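Separin (PDB 5U1T) cleaves the MCD1/SCC1 subunit of cohesin as a caspase-like cysteine protease at the onset of anaphase, once securin no longer holds it inactive. Local coordinates at residues 60-65 with 548-553; 66-71 with 464-469; 499-504 with 519-524. All blocks are in the same frame, centred on the assembly; numbering follows the deposited sequence.

Contact 1: residues 60-65 with 548-553; sequences SLLKSH and DKLHLL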
ATOM      1  N   SER A  60     -17.464  38.027 -26.382  1.00 50.41           N
ATOM      2  CA  SER A  60     -17.706  36.611 -26.137  1.00 49.83           C
ATOM      3  C   SER A  60     -16.477  35.848 -25.724  1.00 55.17           C
ATOM      4  O   SER A  60     -16.522  35.028 -24.811  1.00 50.80           O
ATOM      5  CB  SER A  60     -18.260  35.950 -27.375  1.00 48.15           C
ATOM      6  OG  SER A  60     -19.619  36.258 -27.494  1.00 61.14           O
ATOM      7  N   LEU A  61     -15.390  36.099 -26.436  1.00 53.05           N
ATOM      8  CA  LEU A  61     -14.129  35.440 -26.142  1.00 55.99           C
ATOM      9  C   LEU A  61     -13.635  35.813 -24.761  1.00 56.78           C
ATOM     10  O   LEU A  61     -13.271  34.947 -23.972  1.00 63.59           O
ATOM     11  CB  LEU A  61     -13.060  35.793 -27.174  1.00 54.49           C
ATOM     12  CG  LEU A  61     -11.783  35.038 -26.812  1.00 61.29           C
ATOM     13  CD1 LEU A  61     -11.351  34.107 -27.929  1.00 65.33           C
ATOM     14  CD2 LEU A  61     -10.641  35.997 -26.428  1.00 58.29           C
ATOM     15  N   LEU A  62     -13.626  37.109 -24.484  1.00 52.08           N
ATOM     16  CA  LEU A  62     -13.097  37.648 -23.250  1.00 50.05           C
ATOM     17  C   LEU A  62     -13.850  37.110 -22.051  1.00 52.56           C
ATOM     18  O   LEU A  62     -13.274  36.848 -20.997  1.00 55.78           O
ATOM     19  CB  LEU A  62     -13.160  39.175 -23.287  1.00 47.66           C
ATOM     20  CG  LEU A  62     -12.074  39.730 -24.198  1.00 48.10           C
ATOM     21  CD1 LEU A  62     -12.188  41.233 -24.296  1.00 52.83           C
ATOM     22  CD2 LEU A  62     -10.718  39.313 -23.673  1.00 44.72           C
ATOM     23  N   LYS A  63     -15.148  36.954 -22.232  1.00 50.01           N
ATOM     24  CA  LYS A  63     -16.021  36.456 -21.201  1.00 52.83           C
ATOM     25  C   LYS A  63     -15.733  34.991 -21.001  1.00 57.45           C
ATOM     26  O   LYS A  63     -15.732  34.489 -19.875  1.00 57.30           O
ATOM     27  CB  LYS A  63     -17.480  36.662 -21.601  1.00 46.71           C
ATOM     28  CG  LYS A  63     -18.461  36.384 -20.515  1.00 47.95           C
ATOM     29  CD  LYS A  63     -19.744  37.139 -20.765  1.00 53.53           C
ATOM     30  CE  LYS A  63     -20.560  36.526 -21.908  1.00 47.57           C
ATOM     31  NZ  LYS A  63     -21.376  35.359 -21.458  1.00 54.37           N
ATOM     32  N   SER A  64     -15.485  34.297 -22.104  1.00 51.44           N
ATOM     33  CA  SER A  64     -15.330  32.866 -22.033  1.00 51.62           C
ATOM     34  C   SER A  64     -14.007  32.479 -21.388  1.00 57.02           C
ATOM     35  O   SER A  64     -13.921  31.435 -20.746  1.00 52.87           O
ATOM     36  CB  SER A  64     -15.427  32.251 -23.408  1.00 49.17           C
ATOM     37  OG  SER A  64     -15.426  30.849 -23.294  1.00 56.26           O
ATOM     38  N   HIS A  65     -12.984  33.315 -21.557  1.00 46.93           N
ATOM     39  CA  HIS A  65     -11.660  32.989 -21.047  1.00 51.41           C
ATOM     40  C   HIS A  65     -11.356  33.739 -19.769  1.00 51.99           C
ATOM     41  O   HIS A  65     -10.203  33.920 -19.428  1.00 44.37           O
ATOM     42  CB  HIS A  65     -10.582  33.304 -22.092  1.00 53.04           C
ATOM     43  CG  HIS A  65     -10.745  32.548 -23.374  1.00 50.91           C
ATOM     44  ND1 HIS A  65      -9.857  32.666 -24.422  1.00 51.58           N
ATOM     45  CD2 HIS A  65     -11.688  31.661 -23.778  1.00 53.52           C
ATOM     46  CE1 HIS A  65     -10.251  31.888 -25.419  1.00 55.09           C
ATOM     47  NE2 HIS A  65     -11.354  31.260 -25.048  1.00 53.89           N
ATOM     48  N   ASP A 548      -3.331  30.460 -26.642  1.00 80.50           N
ATOM     49  CA  ASP A 548      -4.303  31.540 -26.787  1.00 69.14           C
ATOM     50  C   ASP A 548      -3.679  32.781 -26.185  1.00 66.92           C
ATOM     51  O   ASP A 548      -3.109  32.735 -25.087  1.00 62.18           O
ATOM     52  CB  ASP A 548      -5.637  31.216 -26.112  1.00 59.15           C
ATOM     53  CG  ASP A 548      -6.280  29.967 -26.673  1.00 72.68           C
ATOM     54  OD1 ASP A 548      -5.615  28.913 -26.689  1.00 77.62           O
ATOM     55  OD2 ASP A 548      -7.443  30.023 -27.118  1.00 81.13           O
ATOM     56  N   LYS A 549      -3.778  33.890 -26.908  1.00 70.93           N
ATOM     57  CA  LYS A 549      -3.177  35.133 -26.450  1.00 69.88           C
ATOM     58  C   LYS A 549      -3.902  35.641 -25.201  1.00 61.79           C
ATOM     59  O   LYS A 549      -3.274  36.000 -24.202  1.00 65.40           O
ATOM     60  CB  LYS A 549      -3.179  36.161 -27.582  1.00 73.60           C
ATOM     61  CG  LYS A 549      -2.181  35.811 -28.715  1.00 80.92           C
ATOM     62  CD  LYS A 549      -2.566  36.438 -30.083  1.00 95.60           C
ATOM     63  CE  LYS A 549      -2.405  37.971 -30.107  1.00 97.39           C
ATOM     64  NZ  LYS A 549      -2.689  38.567 -31.463  1.00 87.76           N
ATOM     65  N   LEU A 550      -5.222  35.595 -25.231  1.00 58.53           N
ATOM     66  CA  LEU A 550      -6.023  36.086 -24.121  1.00 56.23           C
ATOM     67  C   LEU A 550      -6.684  34.940 -23.375  1.00 56.57           C
ATOM     68  O   LEU A 550      -7.657  34.361 -23.856  1.00 61.16           O
ATOM     69  CB  LEU A 550      -7.085  37.064 -24.635  1.00 60.11           C
ATOM     70  CG  LEU A 550      -6.513  38.222 -25.473  1.00 60.43           C
ATOM     71  CD1 LEU A 550      -7.608  39.153 -25.958  1.00 53.17           C
ATOM     72  CD2 LEU A 550      -5.443  39.005 -24.697  1.00 51.65           C
ATOM     73  N   HIS A 551      -6.177  34.606 -22.200  1.00 54.52           N
ATOM     74  CA  HIS A 551      -6.822  33.581 -21.399  1.00 50.75           C
ATOM     75  C   HIS A 551      -6.405  33.714 -19.957  1.00 47.03           C
ATOM     76  O   HIS A 551      -5.233  33.929 -19.689  1.00 56.35           O
ATOM     77  CB  HIS A 551      -6.476  32.192 -21.934  1.00 55.39           C
ATOM     78  CG  HIS A 551      -7.537  31.164 -21.676  1.00 48.24           C
ATOM     79  ND1 HIS A 551      -8.060  30.934 -20.423  1.00 49.62           N
ATOM     80  CD2 HIS A 551      -8.177  30.319 -22.514  1.00 48.36           C
ATOM     81  CE1 HIS A 551      -8.983  29.993 -20.499  1.00 50.49           C
ATOM     82  NE2 HIS A 551      -9.070  29.602 -21.757  1.00 50.44           N
ATOM     83  N   LEU A 552      -7.345  33.604 -19.025  1.00 45.92           N
ATOM     84  CA  LEU A 552      -7.002  33.639 -17.608  1.00 50.64           C
ATOM     85  C   LEU A 552      -6.067  32.472 -17.289  1.00 57.43           C
ATOM     86  O   LEU A 552      -5.156  32.583 -16.462  1.00 53.65           O
ATOM     87  CB  LEU A 552      -8.241  33.574 -16.715  1.00 47.66           C
ATOM     88  CG  LEU A 552      -7.931  33.542 -15.216  1.00 48.50           C
ATOM     89  CD1 LEU A 552      -7.302  34.839 -14.789  1.00 49.09           C
ATOM     90  CD2 LEU A 552      -9.146  33.260 -14.372  1.00 49.25           C
ATOM     91  N   LEU A 553      -6.273  31.356 -17.976  1.00 52.91           N
ATOM     92  CA  LEU A 553      -5.509  30.158 -17.666  1.00 55.49           C
ATOM     93  C   LEU A 553      -4.042  30.327 -18.051  1.00 58.89           C
ATOM     94  O   LEU A 553      -3.199  29.548 -17.635  1.00 54.12           O
ATOM     95  CB  LEU A 553      -6.109  28.933 -18.362  1.00 50.37           C
ATOM     96  CG  LEU A 553      -7.477  28.513 -17.843  1.00 43.58           C
ATOM     97  CD1 LEU A 553      -7.797  27.175 -18.411  1.00 46.96           C
ATOM     98  CD2 LEU A 553      -7.523  28.502 -16.340  1.00 42.22           C
TER
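The imidazole of His65 lies between two layers, His551 on one face and Leu61 CG, offset toward the rim, on the opposite one. His65 and His551 form an offset stack with centroids 4.2 Å apart and planes at 15°. The overlap is displaced: His551 CD2 sits over the rim of the His65 ring, while the centre of the His551 ring is taken by His65 CB in a CH-pi contact of 3.7 Å to the centroid. At the edge of the His65 ring, in its plane, ND1 donates to Leu550 O at 2.8 Å, a nearly straight bond that helps to set the rotation of the ring. Leu552 N returns a bond of 2.9 Å to His65 O, so one residue grips the loop through both side chain and backbone. The His551 ring is steadied in turn by its ND1, which accepts from Leu553 N at 3.1 Å. Leu550 closes the flank, its CD1 3.9 Å from Leu62 CD2. His65 is the first residue to leave helical geometry after helix 48-64, and the contact thus joins that helix end to the loop between helices 540-543 and 557-572, with helix 69-87 beside Leu62 and helices 501-509 and 523-533 against His551.

Contact 2: residues 66-71 with 464-469; sequences HMWGHI and MLRNDT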
ATOM      1  N   HIS A  66     -12.410  34.214 -19.108  1.00 54.41           N
ATOM      2  CA  HIS A  66     -12.319  34.991 -17.861  1.00 53.85           C
ATOM      3  C   HIS A  66     -11.368  36.211 -17.876  1.00 49.06           C
ATOM      4  O   HIS A  66     -10.921  36.660 -16.832  1.00 54.33           O
ATOM      5  CB  HIS A  66     -11.930  34.042 -16.712  1.00 55.11           C
ATOM      6  CG  HIS A  66     -13.046  33.142 -16.277  1.00 47.98           C
ATOM      7  ND1 HIS A  66     -13.329  32.895 -14.950  1.00 50.26           N
ATOM      8  CD2 HIS A  66     -13.971  32.465 -16.992  1.00 48.10           C
ATOM      9  CE1 HIS A  66     -14.380  32.098 -14.870  1.00 46.14           C
ATOM     10  NE2 HIS A  66     -14.787  31.827 -16.096  1.00 45.67           N
ATOM     11  N   MET A  67     -11.084  36.760 -19.048  1.00 46.69           N
ATOM     12  CA  MET A  67     -10.171  37.892 -19.174  1.00 47.65           C
ATOM     13  C   MET A  67     -10.896  39.235 -18.971  1.00 55.42           C
ATOM     14  O   MET A  67     -11.154  39.968 -19.937  1.00 57.87           O
ATOM     15  CB  MET A  67      -9.508  37.855 -20.548  1.00 51.69           C
ATOM     16  CG  MET A  67      -8.502  36.763 -20.712  1.00 51.64           C
ATOM     17  SD  MET A  67      -7.116  37.091 -19.602  1.00 53.27           S
ATOM     18  CE  MET A  67      -6.030  38.016 -20.680  1.00 54.56           C
ATOM     19  N   TRP A  68     -11.235  39.562 -17.730  1.00 50.38           N
ATOM     20  CA  TRP A  68     -12.229  40.605 -17.477  1.00 47.85           C
ATOM     21  C   TRP A  68     -11.738  42.017 -17.784  1.00 49.62           C
ATOM     22  O   TRP A  68     -12.529  42.899 -18.109  1.00 60.27           O
ATOM     23  CB  TRP A  68     -12.699  40.559 -16.024  1.00 46.92           C
ATOM     24  CG  TRP A  68     -12.905  39.161 -15.414  1.00 54.61           C
ATOM     25  CD1 TRP A  68     -12.265  38.640 -14.317  1.00 50.42           C
ATOM     26  CD2 TRP A  68     -13.841  38.154 -15.838  1.00 52.78           C
ATOM     27  NE1 TRP A  68     -12.737  37.383 -14.043  1.00 49.13           N
ATOM     28  CE2 TRP A  68     -13.692  37.053 -14.963  1.00 51.23           C
ATOM     29  CE3 TRP A  68     -14.767  38.068 -16.875  1.00 47.03           C
ATOM     30  CZ2 TRP A  68     -14.454  35.888 -15.092  1.00 55.76           C
ATOM     31  CZ3 TRP A  68     -15.514  36.904 -17.009  1.00 52.54           C
ATOM     32  CH2 TRP A  68     -15.353  35.831 -16.124  1.00 52.74           C
ATOM     33  N   GLY A  69     -10.435  42.231 -17.667  1.00 52.77           N
ATOM     34  CA  GLY A  69      -9.849  43.546 -17.781  1.00 46.73           C
ATOM     35  C   GLY A  69      -9.826  43.994 -19.212  1.00 53.14           C
ATOM     36  O   GLY A  69      -9.816  45.189 -19.486  1.00 59.22           O
ATOM     37  N   HIS A  70      -9.859  43.051 -20.141  1.00 51.56           N
ATOM     38  CA  HIS A  70      -9.924  43.436 -21.541  1.00 58.85           C
ATOM     39  C   HIS A  70     -11.343  43.851 -21.952  1.00 59.19           C
ATOM     40  O   HIS A  70     -11.547  44.477 -22.997  1.00 58.86           O
ATOM     41  CB  HIS A  70      -9.428  42.306 -22.422  1.00 54.67           C
ATOM     42  CG  HIS A  70      -7.944  42.269 -22.571  1.00 53.03           C
ATOM     43  ND1 HIS A  70      -7.107  41.757 -21.600  1.00 58.66           N
ATOM     44  CD2 HIS A  70      -7.143  42.672 -23.584  1.00 57.11           C
ATOM     45  CE1 HIS A  70      -5.855  41.847 -22.010  1.00 53.40           C
ATOM     46  NE2 HIS A  70      -5.850  42.399 -23.211  1.00 52.43           N
ATOM     47  N   ILE A  71     -12.323  43.509 -21.128  1.00 53.05           N
ATOM     48  CA  ILE A  71     -13.668  43.977 -21.378  1.00 55.16           C
ATOM     49  C   ILE A  71     -13.698  45.504 -21.202  1.00 57.88           C
ATOM     50  O   ILE A  71     -14.310  46.220 -21.989  1.00 57.54           O
ATOM     51  CB  ILE A  71     -14.680  43.283 -20.453  1.00 51.89           C
ATOM     52  CG1 ILE A  71     -14.679  41.786 -20.714  1.00 49.10           C
ATOM     53  CG2 ILE A  71     -16.071  43.779 -20.711  1.00 52.25           C
ATOM     54  CD1 ILE A  71     -15.406  41.005 -19.655  1.00 46.85           C
ATOM     55  N   MET A 464     -19.156  34.873 -11.369  1.00 47.60           N
ATOM     56  CA  MET A 464     -17.731  34.991 -11.080  1.00 49.84           C
ATOM     57  C   MET A 464     -17.340  36.348 -10.497  1.00 56.41           C
ATOM     58  O   MET A 464     -16.249  36.480  -9.942  1.00 61.70           O
ATOM     59  CB  MET A 464     -16.902  34.738 -12.335  1.00 50.03           C
ATOM     60  CG  MET A 464     -17.215  33.417 -13.037  1.00 57.62           C
ATOM     61  SD  MET A 464     -16.944  31.927 -12.043  1.00 54.08           S
ATOM     62  CE  MET A 464     -15.342  32.326 -11.415  1.00 55.77           C
ATOM     63  N   LEU A 465     -18.225  37.339 -10.607  1.00 54.69           N
ATOM     64  CA  LEU A 465     -17.980  38.690 -10.096  1.00 51.27           C
ATOM     65  C   LEU A 465     -16.621  39.263 -10.484  1.00 50.54           C
ATOM     66  O   LEU A 465     -15.979  39.924  -9.676  1.00 53.90           O
ATOM     67  CB  LEU A 465     -18.117  38.719  -8.578  1.00 50.84           C
ATOM     68  CG  LEU A 465     -19.521  38.562  -7.993  1.00 62.44           C
ATOM     69  CD1 LEU A 465     -19.460  38.601  -6.476  1.00 63.36           C
ATOM     70  CD2 LEU A 465     -20.489  39.651  -8.506  1.00 60.01           C
ATOM     71  N   ARG A 466     -16.210  39.021 -11.727  1.00 51.72           N
ATOM     72  CA  ARG A 466     -14.926  39.486 -12.260  1.00 54.41           C
ATOM     73  C   ARG A 466     -13.726  39.038 -11.413  1.00 58.40           C
ATOM     74  O   ARG A 466     -12.751  39.774 -11.241  1.00 55.52           O
ATOM     75  CB  ARG A 466     -14.914  41.012 -12.401  1.00 52.67           C
ATOM     76  CG  ARG A 466     -15.774  41.539 -13.536  1.00 54.91           C
ATOM     77  CD  ARG A 466     -15.678  43.040 -13.657  1.00 47.62           C
ATOM     78  NE  ARG A 466     -14.335  43.490 -14.012  1.00 49.19           N
ATOM     79  CZ  ARG A 466     -13.944  43.833 -15.237  1.00 53.74           C
ATOM     80  NH1 ARG A 466     -14.785  43.779 -16.258  1.00 54.98           N
ATOM     81  NH2 ARG A 466     -12.700  44.231 -15.445  1.00 49.61           N
ATOM     82  N   ASN A 467     -13.813  37.819 -10.895  1.00 58.78           N
ATOM     83  CA  ASN A 467     -12.752  37.248 -10.099  1.00 58.69           C
ATOM     84  C   ASN A 467     -11.693  36.616 -10.996  1.00 59.24           C
ATOM     85  O   ASN A 467     -12.001  35.806 -11.863  1.00 61.73           O
ATOM     86  CB  ASN A 467     -13.319  36.217  -9.132  1.00 56.15           C
ATOM     87  CG  ASN A 467     -12.294  35.730  -8.142  1.00 58.47           C
ATOM     88  OD1 ASN A 467     -11.347  35.032  -8.505  1.00 60.78           O
ATOM     89  ND2 ASN A 467     -12.482  36.088  -6.879  1.00 58.14           N
ATOM     90  N   ASP A 468     -10.438  36.984 -10.794  1.00 61.95           N
ATOM     91  CA  ASP A 468      -9.404  36.553 -11.728  1.00 70.42           C
ATOM     92  C   ASP A 468      -8.428  35.542 -11.119  1.00 64.58           C
ATOM     93  O   ASP A 468      -7.234  35.559 -11.422  1.00 58.82           O
ATOM     94  CB  ASP A 468      -8.638  37.769 -12.251  1.00 67.03           C
ATOM     95  CG  ASP A 468      -8.115  38.635 -11.138  1.00 69.01           C
ATOM     96  OD1 ASP A 468      -8.119  38.156  -9.979  1.00 73.36           O
ATOM     97  OD2 ASP A 468      -7.711  39.794 -11.410  1.00 73.37           O
ATOM     98  N   THR A 469      -8.950  34.669 -10.267  1.00 59.64           N
ATOM     99  CA  THR A 469      -8.145  33.613  -9.664  1.00 64.74           C
ATOM    100  C   THR A 469      -8.651  32.241 -10.100  1.00 57.28           C
ATOM    101  O   THR A 469      -9.846  32.036 -10.210  1.00 57.70           O
ATOM    102  CB  THR A 469      -8.166  33.690  -8.121  1.00 64.58           C
ATOM    103  OG1 THR A 469      -9.456  33.277  -7.637  1.00 59.28           O
ATOM    104  CG2 THR A 469      -7.864  35.102  -7.654  1.00 54.57           C
TER
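His66 meets Met464 at the edge of its imidazole, where CE1 approaches the methyl CE to 3.6 Å, near the ring plane. A bend at chi3 (-47°) puts the methyl CE at that edge, and the two side chains cross at about a right angle. His66 NE2 is engaged elsewhere, by Ser500. Trp68 follows, its indole held between two backbones: His66 O lies over the rim of one face, and Arg466 CA over the other, 3.5 Å from the centroid of the five-membered ring. In the plane of the indole, NE1 donates to Asn467 O at 2.8 Å, with an almost straight N-H...O angle of 175°, although the donor stands above the carbonyl plane. Trp68 CZ2 packs on Met464 CB at 3.9 Å. The Arg466 side chain runs past Trp68 in the opposite direction, and Trp68 CB comes over the centre of the guanidinium, 3.6 Å from CZ. Asn72 binds NH2 of that group by a hydrogen bond. Gly69 and Ile71 border it, the latter with CB 4.2 Å from Arg466 NH1. Across the contact, the loop before helix 470-485 is shaped by an Asx turn, in which Asn467 OD1 accepts from Thr469 N, and by the N-cap residue Thr469. The arrangement packs a helix-helix junction, running into helix 69-87, against that loop in an all-helical region, with a buried tryptophan set against the turn.

Contact 3: residues 499-504 with 519-524; sequences SSEIML and ENWSQL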
ATOM      1  N   SER A 499     -22.441  30.583 -19.590  1.00 56.48           N
ATOM      2  CA  SER A 499     -21.329  30.215 -18.714  1.00 51.09           C
ATOM      3  C   SER A 499     -20.054  30.141 -19.534  1.00 57.54           C
ATOM      4  O   SER A 499     -20.107  29.948 -20.758  1.00 64.37           O
ATOM      5  CB  SER A 499     -21.594  28.883 -18.008  1.00 47.99           C
ATOM      6  OG  SER A 499     -21.868  27.860 -18.950  1.00 49.85           O
ATOM      7  N   SER A 500     -18.913  30.286 -18.865  1.00 57.50           N
ATOM      8  CA  SER A 500     -17.622  30.256 -19.525  1.00 51.86           C
ATOM      9  C   SER A 500     -17.153  28.869 -19.915  1.00 53.66           C
ATOM     10  O   SER A 500     -17.703  27.846 -19.509  1.00 54.15           O
ATOM     11  CB  SER A 500     -16.566  30.861 -18.622  1.00 55.65           C
ATOM     12  OG  SER A 500     -16.437  30.060 -17.470  1.00 54.23           O
ATOM     13  N   GLU A 501     -16.101  28.871 -20.714  1.00 56.50           N
ATOM     14  CA  GLU A 501     -15.362  27.683 -21.075  1.00 55.29           C
ATOM     15  C   GLU A 501     -14.759  27.063 -19.828  1.00 55.75           C
ATOM     16  O   GLU A 501     -14.852  25.859 -19.607  1.00 53.31           O
ATOM     17  CB  GLU A 501     -14.266  28.050 -22.060  1.00 52.45           C
ATOM     18  CG  GLU A 501     -13.454  26.910 -22.498  1.00 54.82           C
ATOM     19  CD  GLU A 501     -12.395  27.315 -23.490  1.00 58.91           C
ATOM     20  OE1 GLU A 501     -11.276  27.696 -23.072  1.00 55.62           O
ATOM     21  OE2 GLU A 501     -12.696  27.250 -24.700  1.00 65.76           O
ATOM     22  N   ILE A 502     -14.137  27.905 -19.014  1.00 49.47           N
ATOM     23  CA  ILE A 502     -13.490  27.461 -17.798  1.00 52.03           C
ATOM     24  C   ILE A 502     -14.487  26.779 -16.834  1.00 57.22           C
ATOM     25  O   ILE A 502     -14.224  25.677 -16.314  1.00 56.71           O
ATOM     26  CB  ILE A 502     -12.782  28.648 -17.128  1.00 46.08           C
ATOM     27  CG1 ILE A 502     -11.970  29.402 -18.189  1.00 44.86           C
ATOM     28  CG2 ILE A 502     -11.910  28.175 -15.988  1.00 49.16           C
ATOM     29  CD1 ILE A 502     -10.835  30.245 -17.653  1.00 48.86           C
ATOM     30  N   MET A 503     -15.634  27.412 -16.618  1.00 54.16           N
ATOM     31  CA  MET A 503     -16.661  26.832 -15.770  1.00 55.55           C
ATOM     32  C   MET A 503     -17.113  25.462 -16.263  1.00 54.53           C
ATOM     33  O   MET A 503     -17.327  24.552 -15.452  1.00 51.05           O
ATOM     34  CB  MET A 503     -17.876  27.756 -15.680  1.00 57.16           C
ATOM     35  CG  MET A 503     -17.638  28.990 -14.863  1.00 57.91           C
ATOM     36  SD  MET A 503     -19.045  30.120 -14.941  1.00 57.44           S
ATOM     37  CE  MET A 503     -20.312  29.216 -14.026  1.00 45.22           C
ATOM     38  N   LEU A 504     -17.290  25.326 -17.579  1.00 52.77           N
ATOM     39  CA  LEU A 504     -17.730  24.051 -18.142  1.00 55.08           C
ATOM     40  C   LEU A 504     -16.637  22.963 -17.962  1.00 54.17           C
ATOM     41  O   LEU A 504     -16.941  21.787 -17.704  1.00 55.35           O
ATOM     42  CB  LEU A 504     -18.106  24.213 -19.612  1.00 46.96           C
ATOM     43  CG  LEU A 504     -19.415  24.958 -19.905  1.00 54.13           C
ATOM     44  CD1 LEU A 504     -19.530  25.270 -21.379  1.00 46.93           C
ATOM     45  CD2 LEU A 504     -20.637  24.182 -19.448  1.00 49.21           C
ATOM     46  N   GLU A 519     -13.068  19.151 -27.003  1.00 58.56           N
ATOM     47  CA  GLU A 519     -12.155  19.627 -28.041  1.00 63.63           C
ATOM     48  C   GLU A 519     -12.581  20.987 -28.590  1.00 64.73           C
ATOM     49  O   GLU A 519     -11.836  21.625 -29.324  1.00 68.49           O
ATOM     50  CB  GLU A 519     -12.028  18.610 -29.175  1.00 58.08           C
ATOM     51  CG  GLU A 519     -13.244  18.465 -30.051  1.00 70.23           C
ATOM     52  CD  GLU A 519     -14.395  17.721 -29.380  1.00 71.88           C
ATOM     53  OE1 GLU A 519     -14.202  17.210 -28.251  1.00 73.40           O
ATOM     54  OE2 GLU A 519     -15.497  17.653 -29.985  1.00 72.77           O
ATOM     55  N   ASN A 520     -13.778  21.434 -28.220  1.00 70.33           N
ATOM     56  CA  ASN A 520     -14.215  22.809 -28.466  1.00 64.49           C
ATOM     57  C   ASN A 520     -13.379  23.855 -27.719  1.00 66.32           C
ATOM     58  O   ASN A 520     -13.463  25.057 -28.024  1.00 72.47           O
ATOM     59  CB  ASN A 520     -15.679  22.990 -28.052  1.00 66.26           C
ATOM     60  CG  ASN A 520     -16.652  22.378 -29.037  1.00 67.94           C
ATOM     61  OD1 ASN A 520     -16.264  21.975 -30.134  1.00 72.32           O
ATOM     62  ND2 ASN A 520     -17.929  22.312 -28.652  1.00 67.26           N
ATOM     63  N   TRP A 521     -12.600  23.417 -26.727  1.00 62.26           N
ATOM     64  CA  TRP A 521     -12.004  24.352 -25.767  1.00 56.63           C
ATOM     65  C   TRP A 521     -10.543  24.641 -26.061  1.00 56.98           C
ATOM     66  O   TRP A 521      -9.856  23.839 -26.716  1.00 60.45           O
ATOM     67  CB  TRP A 521     -12.154  23.809 -24.343  1.00 55.86           C
ATOM     68  CG  TRP A 521     -13.584  23.497 -23.990  1.00 59.98           C
ATOM     69  CD1 TRP A 521     -14.700  24.059 -24.535  1.00 56.71           C
ATOM     70  CD2 TRP A 521     -14.053  22.536 -23.027  1.00 58.42           C
ATOM     71  NE1 TRP A 521     -15.828  23.527 -23.965  1.00 51.77           N
ATOM     72  CE2 TRP A 521     -15.464  22.588 -23.041  1.00 58.34           C
ATOM     73  CE3 TRP A 521     -13.421  21.652 -22.152  1.00 47.80           C
ATOM     74  CZ2 TRP A 521     -16.250  21.776 -22.217  1.00 58.15           C
ATOM     75  CZ3 TRP A 521     -14.200  20.865 -21.331  1.00 52.24           C
ATOM     76  CH2 TRP A 521     -15.595  20.923 -21.370  1.00 52.02           C
ATOM     77  N   SER A 522     -10.064  25.784 -25.583  1.00 52.43           N
ATOM     78  CA  SER A 522      -8.637  26.079 -25.652  1.00 59.50           C
ATOM     79  C   SER A 522      -7.825  24.947 -25.001  1.00 60.76           C
ATOM     80  O   SER A 522      -8.332  24.278 -24.098  1.00 57.95           O
ATOM     81  CB  SER A 522      -8.357  27.388 -24.952  1.00 58.77           C
ATOM     82  OG  SER A 522      -8.878  27.291 -23.646  1.00 62.02           O
ATOM     83  N   GLN A 523      -6.581  24.743 -25.445  1.00 60.16           N
ATOM     84  CA  GLN A 523      -5.740  23.669 -24.907  1.00 59.93           C
ATOM     85  C   GLN A 523      -5.706  23.649 -23.385  1.00 57.12           C
ATOM     86  O   GLN A 523      -5.888  22.593 -22.786  1.00 62.18           O
ATOM     87  CB  GLN A 523      -4.303  23.762 -25.432  1.00 63.06           C
ATOM     88  CG  GLN A 523      -4.096  23.294 -26.877  1.00 72.44           C
ATOM     89  CD  GLN A 523      -4.322  21.790 -27.087  1.00 83.16           C
ATOM     90  OE1 GLN A 523      -3.571  20.956 -26.562  1.00 83.74           O
ATOM     91  NE2 GLN A 523      -5.357  21.441 -27.865  1.00 76.99           N
ATOM     92  N   LEU A 524      -5.491  24.803 -22.757  1.00 52.51           N
ATOM     93  CA  LEU A 524      -5.327  24.853 -21.301  1.00 52.09           C
ATOM     94  C   LEU A 524      -6.601  24.465 -20.570  1.00 59.57           C
ATOM     95  O   LEU A 524      -6.544  24.003 -19.435  1.00 58.43           O
ATOM     96  CB  LEU A 524      -4.882  26.242 -20.833  1.00 52.62           C
ATOM     97  CG  LEU A 524      -3.398  26.605 -20.928  1.00 51.59           C
ATOM     98  CD1 LEU A 524      -3.190  28.043 -20.532  1.00 54.41           C
ATOM     99  CD2 LEU A 524      -2.536  25.695 -20.072  1.00 57.14           C
TER
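Glu501 and Ser522 join the starts of two helices: Glu501 is the first residue of helix 501-509, and Ser522 is the N-cap of helix 523-533. The carboxylate faces both the backbone and the side chain of that cap. Ser522 N donates to Glu501 OE2 at 3.1 Å, meeting it from above the carboxylate plane, and more weakly to OE1. Ser522 OG also lies against Glu501 OE1, probably as a donor, though the modelled separation is too short to trust. A negative group beside the start of helix 523-533 would be expected to interact favourably with the helix dipole. Glu501 gets there with CG anti to its own backbone N (chi1 -180°) and an extended chain beyond. OE1 is further bound by Ser525 and His551, so this buried carboxylate has several partners. The chain also serves as packing: Glu501 CG lies 3.7 Å from Trp521 CD1, and the glutamate and tryptophan side chains slide past each other in opposite directions, with carboxylate and indole planes 47° apart. An alanine in place of Glu501 would probably leave Ser522 N and His551 NE2 without this acceptor and open a gap beside the indole. Farther along the same helix, Leu504 CB touches Trp521 CZ2 at 4.0 Å. The helix carrying Glu501 has a cap of its own, as Ser500 OG accepts from Met503 N at 2.9 Å with an N-H...O angle of 164°.

The three contacts form one continuous patch. The centre of contact 1 lies about 9 Å from the centres of contacts 2 and 3, which are themselves about 15 Å apart. Contacts 1 and 2 share the turn between consecutive helices 48-64 and 69-87, and side chains of both also reach the start of helix 501-509 in contact 3. In sequence, contact 1 spans the widest interval, and contacts 2 and 3 follow one another within it. Contacts 1 and 2 bind the junction of helices 48-64 and 69-87 to chain roughly 480 and 390 residues later, while contact 3 is local. All lie in a helical region remote from the predicted catalytic cysteine.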